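Local structure of coenzyme Q-binding protein COQ10 START domain-containing protein (Deinococcus radiodurans R1, 3GGN) at residues R37-W49 and E52-L66. The protein is of unknown function, but its START-like polyketide cyclase/lipid transport domain, the part described here, probably binds a hydrophobic ligand, as many Bet v 1-like relatives do. Residues are numbered along the deposited sequence; the frame is centred on the assembly and turned at random.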
# COMPACT_ATOMS: atom_id res chain seq x y z
N ARG B 37 -13.29 -0.61 3.51
CA ARG B 37 -13.43 0.56 2.65
C ARG B 37 -13.14 1.82 3.47
O ARG B 37 -12.38 2.69 3.04
CB ARG B 37 -14.85 0.65 2.08
CG ARG B 37 -15.07 1.88 1.21
CD ARG B 37 -16.55 2.09 0.91
NE ARG B 37 -16.79 3.31 0.14
CZ ARG B 37 -16.49 3.45 -1.15
NH1 ARG B 37 -15.93 2.44 -1.82
NH2 ARG B 37 -16.73 4.59 -1.77
N SER B 38 -13.73 1.90 4.66
CA SER B 38 -13.52 3.06 5.51
C SER B 38 -13.76 2.78 7.00
O SER B 38 -14.53 1.89 7.37
CB SER B 38 -14.43 4.21 5.07
OG SER B 38 -15.80 3.89 5.31
N VAL B 39 -13.08 3.56 7.84
CA VAL B 39 -13.21 3.46 9.28
C VAL B 39 -13.31 4.90 9.77
O VAL B 39 -12.41 5.71 9.53
CB VAL B 39 -11.99 2.77 9.94
CG1 VAL B 39 -12.18 2.70 11.45
CG2 VAL B 39 -11.81 1.37 9.37
N GLU B 40 -14.41 5.22 10.44
CA GLU B 40 -14.66 6.57 10.94
C GLU B 40 -14.76 6.60 12.46
O GLU B 40 -15.48 5.80 13.05
CB GLU B 40 -15.97 7.08 10.33
CG GLU B 40 -16.25 8.56 10.56
CD GLU B 40 -17.74 8.87 10.51
OE1 GLU B 40 -18.48 8.16 9.80
OE2 GLU B 40 -18.17 9.83 11.18
N VAL B 41 -14.05 7.53 13.09
CA VAL B 41 -14.12 7.64 14.55
C VAL B 41 -15.39 8.38 14.95
O VAL B 41 -15.75 9.37 14.32
CB VAL B 41 -12.89 8.42 15.11
CG1 VAL B 41 -13.00 8.56 16.62
CG2 VAL B 41 -11.60 7.68 14.74
N LEU B 42 -16.09 7.87 15.96
CA LEU B 42 -17.32 8.50 16.44
C LEU B 42 -17.08 9.11 17.83
O LEU B 42 -17.82 9.99 18.27
CB LEU B 42 -18.46 7.47 16.50
CG LEU B 42 -18.83 6.83 15.15
CD1 LEU B 42 -20.02 5.89 15.31
CD2 LEU B 42 -19.17 7.92 14.14
N ASP B 43 -16.06 8.60 18.51
CA ASP B 43 -15.63 9.08 19.83
C ASP B 43 -14.49 8.18 20.28
O ASP B 43 -14.11 7.25 19.58
CB ASP B 43 -16.78 9.04 20.85
CG ASP B 43 -17.32 7.65 21.09
OD1 ASP B 43 -16.53 6.72 21.40
OD2 ASP B 43 -18.55 7.48 20.97
N ASP B 44 -13.95 8.47 21.47
CA ASP B 44 -12.82 7.72 22.00
C ASP B 44 -12.89 6.20 21.84
O ASP B 44 -11.89 5.55 21.54
CB ASP B 44 -12.60 8.05 23.49
CG ASP B 44 -12.21 9.50 23.71
OD1 ASP B 44 -11.64 10.11 22.79
OD2 ASP B 44 -12.45 10.03 24.82
N LYS B 45 -14.08 5.62 22.03
CA LYS B 45 -14.20 4.18 21.94
C LYS B 45 -14.98 3.64 20.75
O LYS B 45 -14.82 2.47 20.39
CB LYS B 45 -14.82 3.65 23.24
CG LYS B 45 -15.02 2.15 23.29
CD LYS B 45 -15.19 1.65 24.72
CE LYS B 45 -13.91 1.83 25.53
NZ LYS B 45 -12.75 1.06 24.96
N ARG B 46 -15.81 4.47 20.12
CA ARG B 46 -16.62 4.00 19.00
C ARG B 46 -16.19 4.50 17.63
O ARG B 46 -15.61 5.58 17.48
CB ARG B 46 -18.08 4.38 19.21
CG ARG B 46 -18.74 3.76 20.43
CD ARG B 46 -20.18 4.24 20.53
NE ARG B 46 -20.23 5.70 20.59
CZ ARG B 46 -21.05 6.45 19.85
NH1 ARG B 46 -21.89 5.88 19.00
NH2 ARG B 46 -21.02 7.77 19.96
N SER B 47 -16.51 3.69 16.62
CA SER B 47 -16.18 3.99 15.24
C SER B 47 -17.17 3.30 14.30
O SER B 47 -17.82 2.33 14.67
CB SER B 47 -14.75 3.54 14.94
OG SER B 47 -14.49 2.24 15.44
N ARG B 48 -17.29 3.83 13.08
CA ARG B 48 -18.18 3.27 12.07
C ARG B 48 -17.33 2.63 10.99
O ARG B 48 -16.46 3.28 10.41
CB ARG B 48 -19.02 4.39 11.44
CG ARG B 48 -19.97 3.91 10.36
CD ARG B 48 -21.36 4.45 10.64
NE ARG B 48 -21.80 4.06 11.98
CZ ARG B 48 -22.85 4.57 12.61
NH1 ARG B 48 -23.59 5.50 12.02
NH2 ARG B 48 -23.16 4.15 13.83
N TRP B 49 -17.58 1.35 10.73
CA TRP B 49 -16.83 0.61 9.73
C TRP B 49 -17.67 0.38 8.47
O TRP B 49 -18.90 0.30 8.55
CB TRP B 49 -16.38 -0.73 10.32
CG TRP B 49 -15.40 -0.60 11.46
CD1 TRP B 49 -15.53 0.20 12.56
CD2 TRP B 49 -14.16 -1.29 11.61
NE1 TRP B 49 -14.43 0.05 13.38
CE2 TRP B 49 -13.58 -0.86 12.82
CE3 TRP B 49 -13.48 -2.24 10.84
CZ2 TRP B 49 -12.34 -1.34 13.28
CZ3 TRP B 49 -12.25 -2.72 11.29
CH2 TRP B 49 -11.70 -2.26 12.50
N GLU B 52 -17.02 -2.94 1.00
CA GLU B 52 -17.66 -3.00 -0.31
C GLU B 52 -18.53 -4.23 -0.50
O GLU B 52 -18.03 -5.36 -0.58
CB GLU B 52 -16.60 -2.94 -1.41
CG GLU B 52 -16.07 -1.55 -1.67
CD GLU B 52 -17.13 -0.65 -2.27
OE1 GLU B 52 -17.55 -0.91 -3.42
OE2 GLU B 52 -17.56 0.32 -1.60
N ALA B 53 -19.84 -4.03 -0.58
CA ALA B 53 -20.78 -5.12 -0.76
C ALA B 53 -21.02 -5.40 -2.25
O ALA B 53 -20.94 -4.49 -3.07
CB ALA B 53 -22.10 -4.80 -0.07
N PRO B 54 -21.32 -6.65 -2.56
CA PRO B 54 -21.57 -7.08 -3.94
C PRO B 54 -22.61 -6.22 -4.64
O PRO B 54 -23.45 -5.60 -3.99
CB PRO B 54 -22.02 -8.54 -3.94
N ALA B 55 -22.55 -6.20 -5.97
CA ALA B 55 -23.45 -5.41 -6.80
C ALA B 55 -24.90 -5.39 -6.30
O ALA B 55 -25.56 -4.35 -6.38
CB ALA B 55 -23.41 -5.92 -8.24
N PRO B 56 -25.38 -6.52 -5.81
CA PRO B 56 -26.74 -6.58 -5.29
C PRO B 56 -26.92 -5.42 -4.31
O PRO B 56 -27.86 -4.64 -4.42
CB PRO B 56 -26.98 -7.91 -4.59
N LEU B 57 -25.99 -5.33 -3.35
CA LEU B 57 -26.01 -4.27 -2.35
C LEU B 57 -25.20 -3.08 -2.86
O LEU B 57 -25.64 -2.36 -3.77
CB LEU B 57 -25.41 -4.77 -1.03
CG LEU B 57 -25.97 -6.07 -0.45
CD1 LEU B 57 -25.27 -6.37 0.87
CD2 LEU B 57 -27.47 -5.94 -0.24
N GLY B 58 -24.02 -2.88 -2.29
CA GLY B 58 -23.16 -1.78 -2.69
C GLY B 58 -22.14 -1.40 -1.64
O GLY B 58 -20.95 -1.24 -1.93
N THR B 59 -22.60 -1.24 -0.40
CA THR B 59 -21.73 -0.88 0.71
C THR B 59 -22.42 -1.21 2.03
O THR B 59 -23.57 -0.81 2.25
CB THR B 59 -21.41 0.63 0.71
OG1 THR B 59 -21.78 1.20 -0.56
CG2 THR B 59 -19.92 0.86 0.93
N VAL B 60 -21.73 -1.94 2.90
CA VAL B 60 -22.29 -2.33 4.19
C VAL B 60 -21.45 -1.74 5.33
O VAL B 60 -20.23 -1.89 5.35
CB VAL B 60 -22.33 -3.86 4.34
CG1 VAL B 60 -22.84 -4.24 5.73
CG2 VAL B 60 -23.22 -4.46 3.26
N SER B 61 -22.12 -1.09 6.28
CA SER B 61 -21.43 -0.48 7.41
C SER B 61 -22.07 -0.85 8.74
O SER B 61 -23.24 -1.24 8.81
CB SER B 61 -21.38 1.05 7.26
OG SER B 61 -22.63 1.65 7.55
N TRP B 62 -21.29 -0.74 9.80
CA TRP B 62 -21.77 -1.06 11.14
C TRP B 62 -20.95 -0.27 12.13
O TRP B 62 -19.91 0.29 11.79
CB TRP B 62 -21.61 -2.56 11.41
CG TRP B 62 -20.19 -3.00 11.44
CD1 TRP B 62 -19.36 -3.02 12.53
CD2 TRP B 62 -19.41 -3.46 10.33
NE1 TRP B 62 -18.11 -3.46 12.16
CE2 TRP B 62 -18.11 -3.73 10.82
CE3 TRP B 62 -19.67 -3.65 8.97
CZ2 TRP B 62 -17.08 -4.20 10.00
CZ3 TRP B 62 -18.65 -4.12 8.15
CH2 TRP B 62 -17.36 -4.38 8.67
N GLU B 63 -21.42 -0.21 13.37
CA GLU B 63 -20.71 0.50 14.41
C GLU B 63 -19.92 -0.51 15.23
O GLU B 63 -20.39 -1.63 15.46
CB GLU B 63 -21.72 1.23 15.30
CG GLU B 63 -21.11 2.33 16.16
CD GLU B 63 -22.15 3.06 16.97
OE1 GLU B 63 -23.22 3.39 16.41
OE2 GLU B 63 -21.90 3.32 18.17
N ALA B 64 -18.73 -0.12 15.65
CA ALA B 64 -17.89 -0.99 16.46
C ALA B 64 -17.29 -0.19 17.62
O ALA B 64 -17.38 1.04 17.65
CB ALA B 64 -16.79 -1.59 15.61
N GLU B 65 -16.68 -0.90 18.56
CA GLU B 65 -16.05 -0.25 19.71
C GLU B 65 -14.72 -0.93 20.05
O GLU B 65 -14.56 -2.13 19.85
CB GLU B 65 -16.98 -0.32 20.93
CG GLU B 65 -16.92 -1.64 21.69
CD GLU B 65 -17.90 -1.71 22.85
OE1 GLU B 65 -18.20 -0.67 23.48
OE2 GLU B 65 -18.37 -2.83 23.16
N LEU B 66 -13.76 -0.15 20.55
CA LEU B 66 -12.48 -0.72 20.95
C LEU B 66 -12.75 -1.42 22.28
O LEU B 66 -13.36 -0.84 23.16
CB LEU B 66 -11.44 0.39 21.17
CG LEU B 66 -10.95 1.18 19.96
CD1 LEU B 66 -10.12 2.37 20.42
CD2 LEU B 66 -10.14 0.26 19.07
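A beta hairpin of the antiparallel sheet in this Bet v 1-like domain pairs Ser-47 with Ala-64 and Trp-49 with Trp-62. Strands 46-49 and 59-66 run antiparallel. Ser-47 and Ala-64 exchange two backbone hydrogen bonds, and Trp-49 N gives another to Trp-62 O at 2.8 Å.

Arg-46, Arg-48 and Glu-63 share one face. Glu-63 reaches across with CG anti to its own N (chi1 -163°) and the chain extended, which sets its carboxylate between the two arginines. Arg-46 NH1 forms a salt bridge with OE2 of Glu-63 at 2.7 Å. The oxygen lies near the guanidinium plane, but the nitrogen comes from above the carboxylate plane. Arg-48 NH2 makes a second salt bridge, to OE1 of Glu-63 at 2.7 Å, with OE1 at the guanidinium edge. Arg-48 NE is buried without a partner in the model. Asp-43 OD2 adds a further salt bridge to Arg-46, while its OD1 accepts from the backbone N of Lys-45 and Arg-46, an Asx turn extended to an Asx motif. Leu-42 CD1 lies against CG of Glu-63. A glutamine in place of Glu-63 would probably lose the charge bridging the arginines, leaving Arg-48 without this salt bridge and Arg-46 with Asp-43 alone in the network.

The other face carries the two tryptophans. Trp-49 CB sits over the face of Trp-62, 3.9 Å from the centroid of its six-membered ring, a CH-pi contact. The two five-membered rings are nearly parallel but slid apart. Trp-49 NE1 donates to Ser-47 OG at 3.0 Å, close to the indole plane, and packs 3.6 Å from CB of Ala-64. Trp-77 stacks on Trp-49.

Lys-45 NZ donates a hydrogen bond to Leu-66 O from above the carbonyl plane. Arg-37, on the adjacent edge strand, forms a salt bridge through NH1 with Glu-52 OE2, its CD against Thr-59 CG2. Glu-63 thus ties two arginines together, while the Trp-49 indole N-H is satisfied within its own strand.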